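Local coordinates for phage-like element PBSX protein XepA (Bacillus subtilis, PDB 6IA5), which is of unknown function, assembles as a pentamer and does not seem to be involved in host cell lysis, at residues 118-122 and 135-139; 181-187 and 261-266; 216-221 and 251-257; 224-228 and 256-262. All blocks are in the same frame, centred on the assembly; numbering follows the deposited sequence.

Contact 1. Residues 118-122 and 135-139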
loop_
_atom_site.group_PDB
_atom_site.type_symbol
_atom_site.label_atom_id
_atom_site.label_comp_id
_atom_site.label_asym_id
_atom_site.label_seq_id
_atom_site.Cartn_x
_atom_site.Cartn_y
_atom_site.Cartn_z
ATOM N N TYR E 118 8.152 1.582 34.885
ATOM C CA TYR E 118 7.009 1.233 35.720
ATOM C C TYR E 118 5.740 1.819 35.115
ATOM O O TYR E 118 5.777 2.923 34.564
ATOM C CB TYR E 118 7.168 1.815 37.135
ATOM C CG TYR E 118 8.411 1.348 37.847
ATOM C CD1 TYR E 118 8.410 0.166 38.575
ATOM C CD2 TYR E 118 9.597 2.064 37.762
ATOM C CE1 TYR E 118 9.552 -0.286 39.218
ATOM C CE2 TYR E 118 10.748 1.627 38.394
ATOM C CZ TYR E 118 10.715 0.455 39.132
ATOM O OH TYR E 118 11.834 0.005 39.761
ATOM N N TYR E 119 4.633 1.077 35.244
ATOM C CA TYR E 119 3.325 1.550 34.807
ATOM C C TYR E 119 2.350 1.420 35.976
ATOM O O TYR E 119 2.592 0.631 36.896
ATOM C CB TYR E 119 2.835 0.786 33.561
ATOM C CG TYR E 119 2.702 -0.707 33.729
ATOM C CD1 TYR E 119 3.802 -1.546 33.565
ATOM C CD2 TYR E 119 1.485 -1.293 34.067
ATOM C CE1 TYR E 119 3.700 -2.919 33.738
ATOM C CE2 TYR E 119 1.368 -2.671 34.223
ATOM C CZ TYR E 119 2.478 -3.484 34.059
ATOM O OH TYR E 119 2.366 -4.832 34.256
ATOM N N ARG E 120 1.238 2.179 35.915
ATOM C CA ARG E 120 0.155 1.991 36.863
ATOM C C ARG E 120 -1.120 2.581 36.279
ATOM O O ARG E 120 -1.069 3.422 35.371
ATOM C CB ARG E 120 0.464 2.721 38.188
ATOM C CG ARG E 120 0.250 4.228 38.107
ATOM C CD ARG E 120 0.502 4.900 39.456
ATOM N NE ARG E 120 0.296 6.337 39.345
ATOM C CZ ARG E 120 0.571 7.210 40.317
ATOM N NH1 ARG E 120 1.015 6.778 41.481
ATOM N NH2 ARG E 120 0.420 8.509 40.114
ATOM N N PHE E 121 -2.252 2.108 36.811
ATOM C CA PHE E 121 -3.528 2.767 36.631
ATOM C C PHE E 121 -3.795 3.613 37.873
ATOM O O PHE E 121 -3.498 3.197 38.994
ATOM C CB PHE E 121 -4.653 1.735 36.483
ATOM C CG PHE E 121 -4.701 1.022 35.149
ATOM C CD1 PHE E 121 -3.719 1.229 34.183
ATOM C CD2 PHE E 121 -5.730 0.136 34.870
ATOM C CE1 PHE E 121 -3.767 0.557 32.962
ATOM C CE2 PHE E 121 -5.766 -0.543 33.655
ATOM C CZ PHE E 121 -4.789 -0.337 32.709
ATOM N N ARG E 122 -4.369 4.794 37.638
ATOM C CA ARG E 122 -4.875 5.646 38.701
ATOM C C ARG E 122 -6.268 6.092 38.273
ATOM O O ARG E 122 -6.441 6.659 37.196
ATOM C CB ARG E 122 -3.907 6.814 38.957
ATOM C CG ARG E 122 -4.339 7.769 40.065
ATOM C CD ARG E 122 -3.284 8.831 40.386
ATOM N NE ARG E 122 -2.964 9.674 39.236
ATOM C CZ ARG E 122 -3.662 10.736 38.825
ATOM N NH1 ARG E 122 -4.699 11.176 39.521
ATOM N NH2 ARG E 122 -3.343 11.348 37.697
ATOM N N LEU E 135 -12.246 -2.416 37.924
ATOM C CA LEU E 135 -11.176 -1.937 37.069
ATOM C C LEU E 135 -10.310 -3.125 36.665
ATOM O O LEU E 135 -9.788 -3.815 37.533
ATOM C CB LEU E 135 -10.374 -0.898 37.860
ATOM C CG LEU E 135 -9.209 -0.245 37.113
ATOM C CD1 LEU E 135 -9.663 0.418 35.815
ATOM C CD2 LEU E 135 -8.528 0.780 38.022
ATOM N N TYR E 136 -10.189 -3.370 35.348
ATOM C CA TYR E 136 -9.450 -4.507 34.793
ATOM C C TYR E 136 -8.235 -4.022 34.014
ATOM O O TYR E 136 -8.289 -2.980 33.349
ATOM C CB TYR E 136 -10.338 -5.336 33.846
ATOM C CG TYR E 136 -11.269 -6.282 34.568
ATOM C CD1 TYR E 136 -12.463 -5.836 35.128
ATOM C CD2 TYR E 136 -10.928 -7.612 34.748
ATOM C CE1 TYR E 136 -13.318 -6.703 35.800
ATOM C CE2 TYR E 136 -11.768 -8.500 35.414
ATOM C CZ TYR E 136 -12.950 -8.033 35.958
ATOM O OH TYR E 136 -13.763 -8.912 36.604
ATOM N N GLN E 137 -7.172 -4.833 34.056
ATOM C CA GLN E 137 -5.919 -4.497 33.399
ATOM C C GLN E 137 -5.404 -5.701 32.608
ATOM O O GLN E 137 -5.274 -6.789 33.169
ATOM C CB GLN E 137 -4.894 -4.088 34.450
ATOM C CG GLN E 137 -3.554 -3.646 33.857
ATOM C CD GLN E 137 -2.646 -3.134 34.949
ATOM O OE1 GLN E 137 -2.041 -3.921 35.698
ATOM N NE2 GLN E 137 -2.564 -1.810 35.072
ATOM N N SER E 138 -5.117 -5.479 31.311
ATOM C CA SER E 138 -4.450 -6.466 30.467
ATOM C C SER E 138 -3.067 -5.931 30.095
ATOM O O SER E 138 -2.896 -4.724 29.927
ATOM C CB SER E 138 -5.241 -6.779 29.214
ATOM O OG SER E 138 -6.481 -7.405 29.527
ATOM N N VAL E 139 -2.104 -6.848 29.980
ATOM C CA VAL E 139 -0.752 -6.533 29.537
ATOM C C VAL E 139 -0.395 -7.472 28.389
ATOM O O VAL E 139 -0.965 -8.557 28.272
ATOM C CB VAL E 139 0.269 -6.651 30.683
ATOM C CG1 VAL E 139 0.044 -5.575 31.756
ATOM C CG2 VAL E 139 0.291 -8.051 31.290
HETATM O O HOH W 1 0.753 -5.858 35.997
#
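F121 and Q137 meet between two four-stranded antiparallel sheets, packed face to face as in a beta sandwich: the axes of 118-122 and 135-139 lie 9.5 Å apart at 157°, and no direct hydrogen bond joins the segments. An amide-aromatic contact sets Q137 NE2 3.2 Å above the F121 ring plane, over its centre. The amide stands almost upright on the ring, the planes 80° apart. The extended Q137 side chain, with CG anti to the backbone N (chi1 -177°), carries the amide across the gap. At the ring edge, F121 CE2 lies 3.5 Å from Y136 O. Apolar packing extends both ways: L135 CD1 is 4.1 Å from F121 CD2, and V139 CG1 is 3.9 Å from Y119 CZ. The polar link is indirect, through a water 2.6 Å from Y119 OH; its bond to Q137 OE1 is weak, at 3.4 Å. Q137 NE2 has a firmer partner in Q56 OE1, which also accepts from F121 N. Q56 OE1 thus gives Q137 NE2 a polar partner while that nitrogen lies over the F121 face, so both packing and the bond to Q56 probably help to hold the buried amide in place.

Contact 2. Residues 181-187 and 261-266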
loop_
_atom_site.group_PDB
_atom_site.type_symbol
_atom_site.label_atom_id
_atom_site.label_comp_id
_atom_site.label_asym_id
_atom_site.label_seq_id
_atom_site.Cartn_x
_atom_site.Cartn_y
_atom_site.Cartn_z
ATOM N N HIS E 181 25.870 32.445 -14.107
ATOM C CA HIS E 181 26.921 33.400 -13.808
ATOM C C HIS E 181 26.531 34.141 -12.534
ATOM O O HIS E 181 25.363 34.481 -12.324
ATOM C CB HIS E 181 27.058 34.461 -14.908
ATOM C CG HIS E 181 27.486 33.942 -16.239
ATOM N ND1 HIS E 181 28.813 33.779 -16.585
ATOM C CD2 HIS E 181 26.771 33.553 -17.316
ATOM C CE1 HIS E 181 28.910 33.322 -17.813
ATOM N NE2 HIS E 181 27.660 33.177 -18.289
ATOM N N GLU E 182 27.528 34.417 -11.689
ATOM C CA GLU E 182 27.334 35.285 -10.543
ATOM C C GLU E 182 28.440 36.333 -10.520
ATOM O O GLU E 182 29.607 35.996 -10.348
ATOM C CB GLU E 182 27.392 34.437 -9.281
ATOM C CG GLU E 182 27.256 35.234 -8.009
ATOM C CD GLU E 182 26.776 34.364 -6.872
ATOM O OE1 GLU E 182 27.485 33.417 -6.459
ATOM O OE2 GLU E 182 25.647 34.604 -6.465
ATOM N N ASN E 183 28.064 37.595 -10.732
ATOM C CA ASN E 183 29.007 38.703 -10.692
ATOM C C ASN E 183 30.167 38.471 -11.661
ATOM O O ASN E 183 31.323 38.715 -11.318
ATOM C CB ASN E 183 29.508 38.949 -9.270
ATOM C CG ASN E 183 28.385 39.310 -8.331
ATOM O OD1 ASN E 183 27.520 40.106 -8.677
ATOM N ND2 ASN E 183 28.389 38.704 -7.158
ATOM N N ALA E 184 29.857 38.007 -12.874
ATOM C CA ALA E 184 30.883 37.772 -13.876
ATOM C C ALA E 184 31.522 39.102 -14.265
ATOM O O ALA E 184 30.823 40.107 -14.401
ATOM C CB ALA E 184 30.287 37.078 -15.071
ATOM N N GLU E 185 32.849 39.081 -14.447
ATOM C CA GLU E 185 33.613 40.276 -14.771
ATOM C C GLU E 185 34.091 40.208 -16.213
ATOM O O GLU E 185 34.433 41.234 -16.801
ATOM C CB GLU E 185 34.853 40.392 -13.889
ATOM C CG GLU E 185 34.539 40.622 -12.429
ATOM C CD GLU E 185 35.809 40.668 -11.599
ATOM O OE1 GLU E 185 36.813 41.203 -12.112
ATOM O OE2 GLU E 185 35.800 40.151 -10.459
ATOM N N SER E 186 34.109 38.997 -16.779
ATOM C CA SER E 186 34.584 38.819 -18.138
ATOM C C SER E 186 33.793 37.730 -18.858
ATOM O O SER E 186 33.088 36.942 -18.234
ATOM C CB SER E 186 36.055 38.519 -18.141
ATOM O OG SER E 186 36.552 38.558 -19.465
ATOM N N ALA E 187 33.915 37.723 -20.195
ATOM C CA ALA E 187 33.172 36.828 -21.073
ATOM C C ALA E 187 33.476 35.382 -20.710
ATOM O O ALA E 187 34.623 35.038 -20.449
ATOM C CB ALA E 187 33.543 37.099 -22.507
ATOM N N MET E 261 23.911 30.028 -20.794
ATOM C CA MET E 261 23.696 31.448 -21.012
ATOM C C MET E 261 25.063 32.113 -21.050
ATOM O O MET E 261 25.612 32.454 -20.005
ATOM C CB MET E 261 22.880 32.018 -19.847
ATOM C CG MET E 261 21.487 31.386 -19.747
ATOM S SD MET E 261 20.442 32.137 -21.013
ATOM C CE MET E 261 19.624 30.688 -21.693
ATOM N N GLU E 262 25.607 32.290 -22.257
ATOM C CA GLU E 262 26.992 32.693 -22.408
ATOM C C GLU E 262 27.093 34.216 -22.401
ATOM O O GLU E 262 26.398 34.909 -23.157
ATOM C CB GLU E 262 27.561 32.113 -23.708
ATOM C CG GLU E 262 28.901 32.700 -24.112
ATOM C CD GLU E 262 29.545 32.055 -25.334
ATOM O OE1 GLU E 262 28.861 31.315 -26.060
ATOM O OE2 GLU E 262 30.742 32.257 -25.552
ATOM N N ILE E 263 27.994 34.743 -21.560
ATOM C CA ILE E 263 28.341 36.145 -21.682
ATOM C C ILE E 263 29.370 36.276 -22.802
ATOM O O ILE E 263 30.495 35.807 -22.659
ATOM C CB ILE E 263 28.814 36.736 -20.341
ATOM C CG1 ILE E 263 27.703 36.671 -19.290
ATOM C CG2 ILE E 263 29.295 38.164 -20.542
ATOM C CD1 ILE E 263 28.145 36.979 -17.887
ATOM N N ILE E 264 28.935 36.886 -23.911
ATOM C CA ILE E 264 29.711 37.067 -25.127
ATOM C C ILE E 264 30.700 38.205 -24.889
ATOM O O ILE E 264 31.854 38.142 -25.310
ATOM C CB ILE E 264 28.788 37.368 -26.332
ATOM C CG1 ILE E 264 27.957 36.147 -26.723
ATOM C CG2 ILE E 264 29.578 37.893 -27.532
ATOM C CD1 ILE E 264 28.798 34.938 -27.115
ATOM N N SER E 265 30.212 39.256 -24.225
ATOM C CA SER E 265 31.037 40.400 -23.892
ATOM C C SER E 265 30.433 41.124 -22.694
ATOM O O SER E 265 29.235 41.027 -22.435
ATOM C CB SER E 265 31.190 41.314 -25.065
ATOM O OG SER E 265 29.939 41.884 -25.389
ATOM N N ILE E 266 31.299 41.846 -21.980
ATOM C CA ILE E 266 30.926 42.622 -20.814
ATOM C C ILE E 266 31.998 43.698 -20.589
ATOM O O ILE E 266 33.187 43.402 -20.722
ATOM C CB ILE E 266 30.756 41.677 -19.614
ATOM C CG1 ILE E 266 30.370 42.403 -18.326
ATOM C CG2 ILE E 266 31.965 40.794 -19.421
ATOM C CD1 ILE E 266 30.022 41.473 -17.207
#
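The imidazole of H181 has I263 over one face and the M261 carbonyl at its edge. I263 CD1 sits 3.5 Å from the ring centroid and 10° off the ring normal, a CH-pi contact centred on the ring. At the edge, H181 NE2 donates to M261 O over 2.8 Å, but the N-H...O angle of 130° makes this bond weak. The H181 and I263 side chains run past one another in opposite directions, so that the methyl end of the isoleucine reaches the ring while I263 CG1 lies nearer NE2. The same methyl also meets A184 CB at 3.5 Å. Between H181 and A184 the chain turns its corner at E182 and N183, and N183 with A184 forms a G1 beta bulge opposite L271. Beyond the bulge, I266 reaches back with CG1 anti to its backbone N (chi1 180°), placing CD1 3.2 Å from A184 O. Its other branch, CG2, is 3.5 Å from S186 CA. A187 then lies along the strand backbone, its CB 3.4 Å from I264 O, and the backbone of I263 bonds to the neighbouring S188. Strand 258-267 is thereby joined to the 181-187 corner mainly by aliphatic groups. The one direct hydrogen bond across these segments is bent and weak and uses a proton on H181 NE2; most of the other touches are packing of aliphatic side chains.

Contact 3. Residues 216-221 and 251-257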
loop_
_atom_site.group_PDB
_atom_site.type_symbol
_atom_site.label_atom_id
_atom_site.label_comp_id
_atom_site.label_asym_id
_atom_site.label_seq_id
_atom_site.Cartn_x
_atom_site.Cartn_y
_atom_site.Cartn_z
ATOM N N PHE E 216 21.920 32.832 -25.871
ATOM C CA PHE E 216 21.165 31.721 -25.308
ATOM C C PHE E 216 21.475 30.440 -26.082
ATOM O O PHE E 216 21.321 30.398 -27.304
ATOM C CB PHE E 216 19.662 32.013 -25.385
ATOM C CG PHE E 216 19.227 33.379 -24.899
ATOM C CD1 PHE E 216 19.879 34.015 -23.846
ATOM C CD2 PHE E 216 18.132 34.020 -25.476
ATOM C CE1 PHE E 216 19.447 35.256 -23.382
ATOM C CE2 PHE E 216 17.705 35.259 -25.014
ATOM C CZ PHE E 216 18.364 35.869 -23.966
ATOM N N TRP E 217 21.902 29.396 -25.361
ATOM C CA TRP E 217 22.325 28.161 -26.004
ATOM C C TRP E 217 21.661 26.971 -25.328
ATOM O O TRP E 217 21.477 26.970 -24.117
ATOM C CB TRP E 217 23.838 27.958 -25.870
ATOM C CG TRP E 217 24.758 28.953 -26.502
ATOM C CD1 TRP E 217 25.534 29.865 -25.845
ATOM C CD2 TRP E 217 25.111 29.061 -27.894
ATOM N NE1 TRP E 217 26.328 30.544 -26.732
ATOM C CE2 TRP E 217 26.101 30.069 -27.995
ATOM C CE3 TRP E 217 24.699 28.409 -29.063
ATOM C CZ2 TRP E 217 26.667 30.447 -29.215
ATOM C CZ3 TRP E 217 25.257 28.780 -30.271
ATOM C CH2 TRP E 217 26.224 29.790 -30.345
ATOM N N GLY E 218 21.367 25.943 -26.128
ATOM C CA GLY E 218 21.071 24.618 -25.614
ATOM C C GLY E 218 22.088 23.611 -26.153
ATOM O O GLY E 218 22.733 23.861 -27.170
ATOM N N LYS E 219 22.252 22.491 -25.446
ATOM C CA LYS E 219 22.966 21.360 -26.021
ATOM C C LYS E 219 22.026 20.168 -26.076
ATOM O O LYS E 219 21.274 19.931 -25.133
ATOM C CB LYS E 219 24.206 20.993 -25.201
ATOM C CG LYS E 219 25.334 22.002 -25.287
ATOM C CD LYS E 219 26.513 21.599 -24.432
ATOM C CE LYS E 219 27.748 22.428 -24.692
ATOM N NZ LYS E 219 28.826 21.955 -23.789
ATOM N N SER E 220 22.076 19.469 -27.204
ATOM C CA SER E 220 21.336 18.232 -27.402
ATOM C C SER E 220 22.339 17.075 -27.408
ATOM O O SER E 220 23.301 17.089 -26.650
ATOM C CB SER E 220 20.517 18.306 -28.672
ATOM O OG SER E 220 19.681 17.163 -28.824
ATOM N N VAL E 221 22.146 16.105 -28.308
ATOM C CA VAL E 221 22.865 14.842 -28.247
ATOM C C VAL E 221 24.330 15.023 -28.650
ATOM O O VAL E 221 25.194 14.390 -28.063
ATOM C CB VAL E 221 22.153 13.745 -29.063
ATOM C CG1 VAL E 221 22.959 12.448 -29.062
ATOM C CG2 VAL E 221 20.745 13.499 -28.522
ATOM N N PHE E 251 12.029 30.275 -21.466
ATOM C CA PHE E 251 12.432 29.311 -22.485
ATOM C C PHE E 251 11.666 28.005 -22.313
ATOM O O PHE E 251 11.430 27.550 -21.195
ATOM C CB PHE E 251 13.914 28.947 -22.352
ATOM C CG PHE E 251 14.858 30.109 -22.503
ATOM C CD1 PHE E 251 15.155 30.938 -21.431
ATOM C CD2 PHE E 251 15.432 30.384 -23.738
ATOM C CE1 PHE E 251 16.022 32.012 -21.584
ATOM C CE2 PHE E 251 16.288 31.463 -23.895
ATOM C CZ PHE E 251 16.587 32.265 -22.818
ATOM N N ASP E 252 11.317 27.403 -23.446
ATOM C CA ASP E 252 10.844 26.035 -23.512
ATOM C C ASP E 252 12.066 25.146 -23.722
ATOM O O ASP E 252 12.713 25.234 -24.761
ATOM C CB ASP E 252 9.830 25.875 -24.650
ATOM C CG ASP E 252 9.402 24.436 -24.941
ATOM O OD1 ASP E 252 9.684 23.523 -24.101
ATOM O OD2 ASP E 252 8.766 24.231 -26.000
ATOM N N ILE E 253 12.375 24.283 -22.741
ATOM C CA ILE E 253 13.652 23.580 -22.805
ATOM C C ILE E 253 13.461 22.069 -22.958
ATOM O O ILE E 253 14.445 21.323 -22.863
ATOM C CB ILE E 253 14.535 23.940 -21.589
ATOM C CG1 ILE E 253 13.881 23.551 -20.258
ATOM C CG2 ILE E 253 14.936 25.417 -21.637
ATOM C CD1 ILE E 253 14.814 23.701 -19.073
ATOM N N LYS E 254 12.206 21.631 -23.161
ATOM C CA LYS E 254 11.897 20.222 -23.361
ATOM C C LYS E 254 12.776 19.648 -24.470
ATOM O O LYS E 254 12.812 20.166 -25.581
ATOM C CB LYS E 254 10.434 20.012 -23.765
ATOM C CG LYS E 254 9.426 19.934 -22.629
ATOM C CD LYS E 254 8.046 19.452 -23.074
ATOM C CE LYS E 254 7.490 20.110 -24.324
ATOM N NZ LYS E 254 7.389 21.587 -24.228
ATOM N N GLY E 255 13.490 18.559 -24.155
ATOM C CA GLY E 255 14.248 17.872 -25.184
ATOM C C GLY E 255 15.736 18.228 -25.183
ATOM O O GLY E 255 16.531 17.509 -25.788
ATOM N N PHE E 256 16.119 19.336 -24.527
ATOM C CA PHE E 256 17.535 19.677 -24.433
ATOM C C PHE E 256 18.184 18.917 -23.276
ATOM O O PHE E 256 17.507 18.558 -22.321
ATOM C CB PHE E 256 17.739 21.190 -24.251
ATOM C CG PHE E 256 17.554 21.984 -25.515
ATOM C CD1 PHE E 256 18.561 22.045 -26.471
ATOM C CD2 PHE E 256 16.353 22.627 -25.775
ATOM C CE1 PHE E 256 18.383 22.762 -27.645
ATOM C CE2 PHE E 256 16.166 23.310 -26.970
ATOM C CZ PHE E 256 17.185 23.394 -27.896
ATOM N N LYS E 257 19.505 18.744 -23.352
ATOM C CA LYS E 257 20.260 18.127 -22.276
ATOM C C LYS E 257 20.794 19.208 -21.337
ATOM O O LYS E 257 20.785 19.033 -20.124
ATOM C CB LYS E 257 21.411 17.284 -22.848
ATOM C CG LYS E 257 21.011 16.079 -23.687
ATOM C CD LYS E 257 20.817 14.814 -22.864
ATOM C CE LYS E 257 21.199 13.524 -23.559
ATOM N NZ LYS E 257 20.958 13.635 -25.013
#
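A type II beta turn, I253 to F256, carries the chain from strand 247-252 toward strand 258-267 and brings F256 and K257 against strand 211-219 of the antiparallel sheet. K257 N donates to K219 O at 2.8 Å with an N-H...O angle of 156°; K257 and E258 both face K219, a classic beta bulge. G255 occupies the turn position with positive phi (100°), consistent with its lack of a side chain. G218 likewise presents bare backbone, allowing F256 CD1 to approach within 3.7 Å of G218 CA. K219 O lies near the plane of the F256 ring, at its edge. Deeper in the fold, F216 and F251 form a T-shaped pair: the F251 edge points into the F216 face, centroids 4.9 Å apart and planes at 87°. The approach is offset toward the rim, with F251 CE2 3.5 Å from F216 CD2. At the outer end, the bent K257 chain passes V221 and its NZ bridges to D177 of a neighbouring subunit, linking the turn to the pentamer interface. Just before the beta turn, D252 forms an Asx turn: its OD1 accepts from K254 N at 3.3 Å.

Contact 4. Residues 224-228 and 256-262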
loop_
_atom_site.group_PDB
_atom_site.type_symbol
_atom_site.label_atom_id
_atom_site.label_comp_id
_atom_site.label_asym_id
_atom_site.label_seq_id
_atom_site.Cartn_x
_atom_site.Cartn_y
_atom_site.Cartn_z
ATOM N N GLN E 224 27.325 19.876 -29.195
ATOM C CA GLN E 224 27.511 21.199 -29.774
ATOM C C GLN E 224 26.421 22.152 -29.270
ATOM O O GLN E 224 25.268 21.766 -29.101
ATOM C CB GLN E 224 27.460 21.137 -31.297
ATOM C CG GLN E 224 28.619 20.346 -31.906
ATOM C CD GLN E 224 29.957 20.984 -31.615
ATOM O OE1 GLN E 224 30.224 22.109 -32.025
ATOM N NE2 GLN E 224 30.807 20.284 -30.882
ATOM N N LYS E 225 26.806 23.411 -29.052
ATOM C CA LYS E 225 25.891 24.465 -28.658
ATOM C C LYS E 225 24.981 24.802 -29.835
ATOM O O LYS E 225 25.440 24.948 -30.970
ATOM C CB LYS E 225 26.662 25.697 -28.169
ATOM C CG LYS E 225 27.353 25.504 -26.823
ATOM C CD LYS E 225 27.781 26.797 -26.164
ATOM C CE LYS E 225 28.643 27.703 -27.023
ATOM N NZ LYS E 225 29.902 27.041 -27.405
ATOM N N LEU E 226 23.679 24.904 -29.534
ATOM C CA LEU E 226 22.642 25.252 -30.492
ATOM C C LEU E 226 21.929 26.503 -29.986
ATOM O O LEU E 226 21.567 26.572 -28.808
ATOM C CB LEU E 226 21.643 24.092 -30.572
ATOM C CG LEU E 226 22.225 22.786 -31.108
ATOM C CD1 LEU E 226 21.516 21.581 -30.497
ATOM C CD2 LEU E 226 22.136 22.763 -32.627
ATOM N N PRO E 227 21.682 27.504 -30.856
ATOM C CA PRO E 227 21.001 28.727 -30.427
ATOM C C PRO E 227 19.546 28.405 -30.102
ATOM O O PRO E 227 18.900 27.651 -30.817
ATOM C CB PRO E 227 21.083 29.670 -31.638
ATOM C CG PRO E 227 22.014 28.976 -32.632
ATOM C CD PRO E 227 22.010 27.500 -32.289
ATOM N N ILE E 228 19.046 28.987 -29.010
ATOM C CA ILE E 228 17.642 28.859 -28.630
ATOM C C ILE E 228 17.052 30.255 -28.445
ATOM O O ILE E 228 17.791 31.223 -28.266
ATOM C CB ILE E 228 17.504 27.997 -27.358
ATOM C CG1 ILE E 228 18.233 28.641 -26.171
ATOM C CG2 ILE E 228 18.048 26.601 -27.647
ATOM C CD1 ILE E 228 18.023 27.956 -24.857
ATOM N N PHE E 256 16.119 19.336 -24.527
ATOM C CA PHE E 256 17.535 19.677 -24.433
ATOM C C PHE E 256 18.184 18.917 -23.276
ATOM O O PHE E 256 17.507 18.558 -22.321
ATOM C CB PHE E 256 17.739 21.190 -24.251
ATOM C CG PHE E 256 17.554 21.984 -25.515
ATOM C CD1 PHE E 256 18.561 22.045 -26.471
ATOM C CD2 PHE E 256 16.353 22.627 -25.775
ATOM C CE1 PHE E 256 18.383 22.762 -27.645
ATOM C CE2 PHE E 256 16.166 23.310 -26.970
ATOM C CZ PHE E 256 17.185 23.394 -27.896
ATOM N N LYS E 257 19.505 18.744 -23.352
ATOM C CA LYS E 257 20.260 18.127 -22.276
ATOM C C LYS E 257 20.794 19.208 -21.337
ATOM O O LYS E 257 20.785 19.033 -20.124
ATOM C CB LYS E 257 21.411 17.284 -22.848
ATOM C CG LYS E 257 21.011 16.079 -23.687
ATOM C CD LYS E 257 20.817 14.814 -22.864
ATOM C CE LYS E 257 21.199 13.524 -23.559
ATOM N NZ LYS E 257 20.958 13.635 -25.013
ATOM N N GLU E 258 21.259 20.328 -21.901
ATOM C CA GLU E 258 21.812 21.397 -21.086
ATOM C C GLU E 258 21.440 22.752 -21.674
ATOM O O GLU E 258 21.228 22.868 -22.885
ATOM C CB GLU E 258 23.340 21.339 -21.064
ATOM C CG GLU E 258 23.873 20.044 -20.495
ATOM C CD GLU E 258 25.385 19.988 -20.449
ATOM O OE1 GLU E 258 26.010 19.823 -21.514
ATOM O OE2 GLU E 258 25.925 20.143 -19.351
ATOM N N ILE E 259 21.440 23.769 -20.806
ATOM C CA ILE E 259 21.197 25.145 -21.227
ATOM C C ILE E 259 22.377 25.992 -20.765
ATOM O O ILE E 259 22.816 25.894 -19.619
ATOM C CB ILE E 259 19.852 25.673 -20.665
ATOM C CG1 ILE E 259 18.651 24.824 -21.105
ATOM C CG2 ILE E 259 19.675 27.154 -20.996
ATOM C CD1 ILE E 259 18.449 24.735 -22.601
ATOM N N ILE E 260 22.888 26.814 -21.676
ATOM C CA ILE E 260 24.017 27.674 -21.365
ATOM C C ILE E 260 23.614 29.107 -21.715
ATOM O O ILE E 260 23.052 29.364 -22.785
ATOM C CB ILE E 260 25.254 27.213 -22.158
ATOM C CG1 ILE E 260 25.748 25.847 -21.662
ATOM C CG2 ILE E 260 26.348 28.257 -22.089
ATOM C CD1 ILE E 260 26.752 25.173 -22.580
ATOM N N MET E 261 23.911 30.028 -20.794
ATOM C CA MET E 261 23.696 31.448 -21.012
ATOM C C MET E 261 25.063 32.113 -21.050
ATOM O O MET E 261 25.612 32.454 -20.005
ATOM C CB MET E 261 22.880 32.018 -19.847
ATOM C CG MET E 261 21.487 31.386 -19.747
ATOM S SD MET E 261 20.442 32.137 -21.013
ATOM C CE MET E 261 19.624 30.688 -21.693
ATOM N N GLU E 262 25.607 32.290 -22.257
ATOM C CA GLU E 262 26.992 32.693 -22.408
ATOM C C GLU E 262 27.093 34.216 -22.401
ATOM O O GLU E 262 26.398 34.909 -23.157
ATOM C CB GLU E 262 27.561 32.113 -23.708
ATOM C CG GLU E 262 28.901 32.700 -24.112
ATOM C CD GLU E 262 29.545 32.055 -25.334
ATOM O OE1 GLU E 262 28.861 31.315 -26.060
ATOM O OE2 GLU E 262 30.742 32.257 -25.552
#
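E262 OE1 accepts a hydrogen bond from W217 NE1 and also has K225 CE 3.7 Å away, so the indole and the lysine chain converge on one carboxylate oxygen. These groups occupy one face of the antiparallel sheet in which strand 211-219 lies between strands 225-232 and 258-267. The charged end of K225 does not close a salt bridge here: K225 NZ is 4.6 Å from E262 OE1 and pairs with E189, while the lysine makes a cation-pi contact with W217. K225 CD lies 4.1 Å from I260 CD1, the side chains crossing at about a right angle; bends at chi3 (-54°) and chi4 (-61°) then set the course of CE and NZ. The nearby positive charge would probably help stabilise ionised E262. On the other sheet face the contact is wholly apolar. I228 sends its two branches to different partners: with CG1 between the backbone N and the carbonyl carbon (chi1 61°), CD1 comes 4.0 Å from I259 CD1 and 4.5 Å from M261 CE, joining the core beside F216 and F251. L226 CD1 adds a looser approach, 4.4 Å from F256 CE1 at the ring edge. The other I228 branch approaches the same ring obliquely, with I228 CG2 3.3 Å from F256 CZ.

How the contacts relate
Contact 1 comes first along the chain and belongs to a separate sandwich of two four-stranded sheets; its centre lies about 67 to 73 Å from those of the others, on the opposite side of the chain's centre. Contacts 2, 3 and 4 share the large C-terminal antiparallel sheet. The segments of contacts 3 and 4 alternate in sequence; contact 3 lies wholly between the segments of contact 2, while contact 4 overlaps the second of them at M261 and E262. The centres of contacts 3 and 4, which share F256 and K257, are about 5 Å apart; those of contacts 2 and 4 are about 15 Å apart. Strand 258-267 starts just after F256 and K257, which touch a neighbouring subunit, and leads to the 181-187 corner, which no other subunit touches.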